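Local coordinates for TT1561 protein (Thermus thermophilus, PDB 1UF3), which is of unknown function but binds calcium ions and is probably a metal-dependent phosphoesterase of the calcineurin superfamily, at residues H174-H179 with G197-V202. Sequence-based numbering, arbitrary orientation.
Sequences HLIKTH and GASWVV
In the helix that turns Ile-176 against Ser-199, the carbonyl oxygen of His-174 is gripped twice by Thr-178: by its amide N at 2.9 Å and by its hydroxyl, OG1 lying 2.7 Å from His-174 O. The two donors arrive from opposite faces of the carbonyl plane, and the hydroxyl, tilted 31° from it, also sits above one face of the His-174 imidazole, toward the rim. This doubled bond belongs to the helix alone; across to the strand there is no hydrogen bond, and contact rests on two branches of Ile-176. The isoleucine CG2, anti to its backbone N, meets the hydroxymethyl group of Ser-199, 3.4 Å from OG and 3.6 Å from CB. The other branch runs on fully extended (chi2 -177°), taking CD1 alongside Val-201, whose CG2 is 4.3 Å from it. One side chain thus spans Ser-199 and Val-201, two residues apart on strand 199-203, while the intervening Trp-200 points away, with Val-202 CG2 over the centre of its ring. Ser-199 OG hydrogen-bonds to Pro-181 O in the link between helix 170-179 and strand 183-186, so this buried hydroxyl can accept a methyl neighbour without losing its polar partner. Ile-176 also rests on Val-184, and Val-201 on Leu-196, which extends the apolar layer over neighbouring strands. Helix 170-179 connects parallel strands 151-155 and 183-186 as a beta-alpha-beta crossover, and here it covers the next strand of the same sheet, in keeping with the layered alpha/beta fold of calcineurin-like phosphoesterases. Neither the Thr-178 OG1 to His-174 O bond nor that of Ser-199 OG to Pro-181 O joins the segments, which meet, remote from the calcium sites, by van der Waals contact of Ile-176 with the Ser-199 hydroxymethyl and a Val-201 methyl.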
ATOM      1  N   HIS A 174     -13.630 -30.574 -26.514  1.00 27.21           N
ATOM      2  CA  HIS A 174     -13.059 -30.232 -27.810  1.00 31.31           C
ATOM      3  C   HIS A 174     -12.696 -28.737 -27.920  1.00 30.84           C
ATOM      4  O   HIS A 174     -11.668 -28.390 -28.511  1.00 30.93           O
ATOM      5  CB  HIS A 174     -14.032 -30.652 -28.920  1.00 34.77           C
ATOM      6  CG  HIS A 174     -13.496 -30.457 -30.305  1.00 39.40           C
ATOM      7  ND1 HIS A 174     -13.946 -29.458 -31.144  1.00 42.42           N
ATOM      8  CD2 HIS A 174     -12.531 -31.119 -30.990  1.00 42.05           C
ATOM      9  CE1 HIS A 174     -13.278 -29.511 -32.286  1.00 43.20           C
ATOM     10  NE2 HIS A 174     -12.413 -30.510 -32.218  1.00 43.40           N
ATOM     11  N   LEU A 175     -13.519 -27.870 -27.334  1.00 29.82           N
ATOM     12  CA  LEU A 175     -13.269 -26.420 -27.351  1.00 28.76           C
ATOM     13  C   LEU A 175     -12.054 -26.157 -26.470  1.00 26.25           C
ATOM     14  O   LEU A 175     -11.212 -25.321 -26.769  1.00 26.33           O
ATOM     15  CB  LEU A 175     -14.461 -25.648 -26.771  1.00 28.58           C
ATOM     16  CG  LEU A 175     -15.859 -25.739 -27.394  1.00 31.14           C
ATOM     17  CD1 LEU A 175     -16.880 -25.106 -26.430  1.00 30.56           C
ATOM     18  CD2 LEU A 175     -15.885 -25.045 -28.752  1.00 32.23           C
ATOM     19  N   ILE A 176     -11.978 -26.863 -25.355  1.00 25.37           N
ATOM     20  CA  ILE A 176     -10.844 -26.683 -24.474  1.00 24.54           C
ATOM     21  C   ILE A 176      -9.574 -27.150 -25.189  1.00 26.42           C
ATOM     22  O   ILE A 176      -8.540 -26.480 -25.124  1.00 26.20           O
ATOM     23  CB  ILE A 176     -11.053 -27.443 -23.168  1.00 22.82           C
ATOM     24  CG1 ILE A 176     -12.268 -26.851 -22.443  1.00 18.63           C
ATOM     25  CG2 ILE A 176      -9.800 -27.374 -22.317  1.00 22.24           C
ATOM     26  CD1 ILE A 176     -12.555 -27.458 -21.111  1.00 19.22           C
ATOM     27  N   LYS A 177      -9.656 -28.268 -25.909  1.00 25.75           N
ATOM     28  CA  LYS A 177      -8.484 -28.777 -26.614  1.00 29.10           C
ATOM     29  C   LYS A 177      -8.066 -27.846 -27.753  1.00 29.54           C
ATOM     30  O   LYS A 177      -6.882 -27.713 -28.055  1.00 29.59           O
ATOM     31  CB  LYS A 177      -8.752 -30.183 -27.169  1.00 30.66           C
ATOM     32  CG  LYS A 177      -8.794 -31.279 -26.107  1.00 35.17           C
ATOM     33  CD  LYS A 177      -9.065 -32.649 -26.734  1.00 38.28           C
ATOM     34  CE  LYS A 177      -9.160 -33.730 -25.668  1.00 41.06           C
ATOM     35  NZ  LYS A 177      -9.002 -35.099 -26.250  1.00 42.59           N
ATOM     36  N   THR A 178      -9.039 -27.198 -28.385  1.00 29.75           N
ATOM     37  CA  THR A 178      -8.735 -26.282 -29.488  1.00 31.66           C
ATOM     38  C   THR A 178      -8.116 -24.950 -29.018  1.00 30.85           C
ATOM     39  O   THR A 178      -7.123 -24.481 -29.574  1.00 31.02           O
ATOM     40  CB  THR A 178     -10.011 -25.987 -30.301  1.00 31.71           C
ATOM     41  OG1 THR A 178     -10.599 -27.224 -30.727  1.00 32.40           O
ATOM     42  CG2 THR A 178      -9.691 -25.148 -31.528  1.00 33.96           C
ATOM     43  N   HIS A 179      -8.701 -24.348 -27.991  1.00 29.70           N
ATOM     44  CA  HIS A 179      -8.217 -23.064 -27.478  1.00 28.34           C
ATOM     45  C   HIS A 179      -7.074 -23.144 -26.475  1.00 27.05           C
ATOM     46  O   HIS A 179      -6.414 -22.138 -26.191  1.00 24.46           O
ATOM     47  CB  HIS A 179      -9.386 -22.295 -26.866  1.00 28.84           C
ATOM     48  CG  HIS A 179     -10.200 -21.548 -27.875  1.00 30.31           C
ATOM     49  ND1 HIS A 179      -9.818 -20.313 -28.369  1.00 29.87           N
ATOM     50  CD2 HIS A 179     -11.301 -21.912 -28.575  1.00 29.83           C
ATOM     51  CE1 HIS A 179     -10.645 -19.959 -29.336  1.00 30.40           C
ATOM     52  NE2 HIS A 179     -11.551 -20.911 -29.483  1.00 29.60           N
ATOM     53  N   GLY A 197      -5.116 -31.994 -21.072  1.00 30.07           N
ATOM     54  CA  GLY A 197      -4.067 -31.536 -21.959  1.00 28.89           C
ATOM     55  C   GLY A 197      -3.295 -30.536 -21.128  1.00 27.75           C
ATOM     56  O   GLY A 197      -2.982 -30.797 -19.967  1.00 27.13           O
ATOM     57  N   ALA A 198      -3.020 -29.369 -21.695  1.00 26.76           N
ATOM     58  CA  ALA A 198      -2.291 -28.345 -20.956  1.00 27.23           C
ATOM     59  C   ALA A 198      -3.235 -27.420 -20.175  1.00 26.68           C
ATOM     60  O   ALA A 198      -2.779 -26.468 -19.536  1.00 27.24           O
ATOM     61  CB  ALA A 198      -1.438 -27.528 -21.918  1.00 27.15           C
ATOM     62  N   SER A 199      -4.539 -27.712 -20.209  1.00 25.09           N
ATOM     63  CA  SER A 199      -5.546 -26.885 -19.520  1.00 21.98           C
ATOM     64  C   SER A 199      -5.924 -27.386 -18.134  1.00 21.04           C
ATOM     65  O   SER A 199      -6.200 -28.564 -17.957  1.00 20.49           O
ATOM     66  CB  SER A 199      -6.841 -26.802 -20.335  1.00 20.19           C
ATOM     67  OG  SER A 199      -6.629 -26.458 -21.693  1.00 20.84           O
ATOM     68  N   TRP A 200      -5.945 -26.482 -17.159  1.00 20.02           N
ATOM     69  CA  TRP A 200      -6.323 -26.799 -15.790  1.00 19.33           C
ATOM     70  C   TRP A 200      -7.846 -26.604 -15.685  1.00 20.79           C
ATOM     71  O   TRP A 200      -8.353 -25.487 -15.821  1.00 21.37           O
ATOM     72  CB  TRP A 200      -5.602 -25.864 -14.820  1.00 18.34           C
ATOM     73  CG  TRP A 200      -5.848 -26.125 -13.345  1.00 18.31           C
ATOM     74  CD1 TRP A 200      -6.013 -27.344 -12.741  1.00 17.41           C
ATOM     75  CD2 TRP A 200      -5.843 -25.155 -12.281  1.00 19.25           C
ATOM     76  NE1 TRP A 200      -6.099 -27.196 -11.385  1.00 20.13           N
ATOM     77  CE2 TRP A 200      -5.998 -25.864 -11.070  1.00 18.49           C
ATOM     78  CE3 TRP A 200      -5.713 -23.759 -12.237  1.00 20.61           C
ATOM     79  CZ2 TRP A 200      -6.024 -25.233  -9.832  1.00 19.80           C
ATOM     80  CZ3 TRP A 200      -5.735 -23.118 -10.982  1.00 18.31           C
ATOM     81  CH2 TRP A 200      -5.889 -23.855  -9.805  1.00 21.85           C
ATOM     82  N   VAL A 201      -8.578 -27.692 -15.478  1.00 21.29           N
ATOM     83  CA  VAL A 201     -10.034 -27.612 -15.362  1.00 20.82           C
ATOM     84  C   VAL A 201     -10.423 -27.737 -13.905  1.00 21.42           C
ATOM     85  O   VAL A 201     -10.107 -28.731 -13.231  1.00 21.61           O
ATOM     86  CB  VAL A 201     -10.729 -28.704 -16.166  1.00 21.28           C
ATOM     87  CG1 VAL A 201     -12.251 -28.572 -16.021  1.00 21.51           C
ATOM     88  CG2 VAL A 201     -10.320 -28.611 -17.607  1.00 20.57           C
ATOM     89  N   VAL A 202     -11.114 -26.713 -13.425  1.00 20.89           N
ATOM     90  CA  VAL A 202     -11.528 -26.630 -12.040  1.00 20.99           C
ATOM     91  C   VAL A 202     -13.039 -26.568 -11.833  1.00 23.22           C
ATOM     92  O   VAL A 202     -13.756 -25.841 -12.531  1.00 24.03           O
ATOM     93  CB  VAL A 202     -10.918 -25.364 -11.356  1.00 21.11           C
ATOM     94  CG1 VAL A 202     -11.449 -25.233  -9.914  1.00 19.61           C
ATOM     95  CG2 VAL A 202      -9.363 -25.435 -11.381  1.00 20.44           C
TER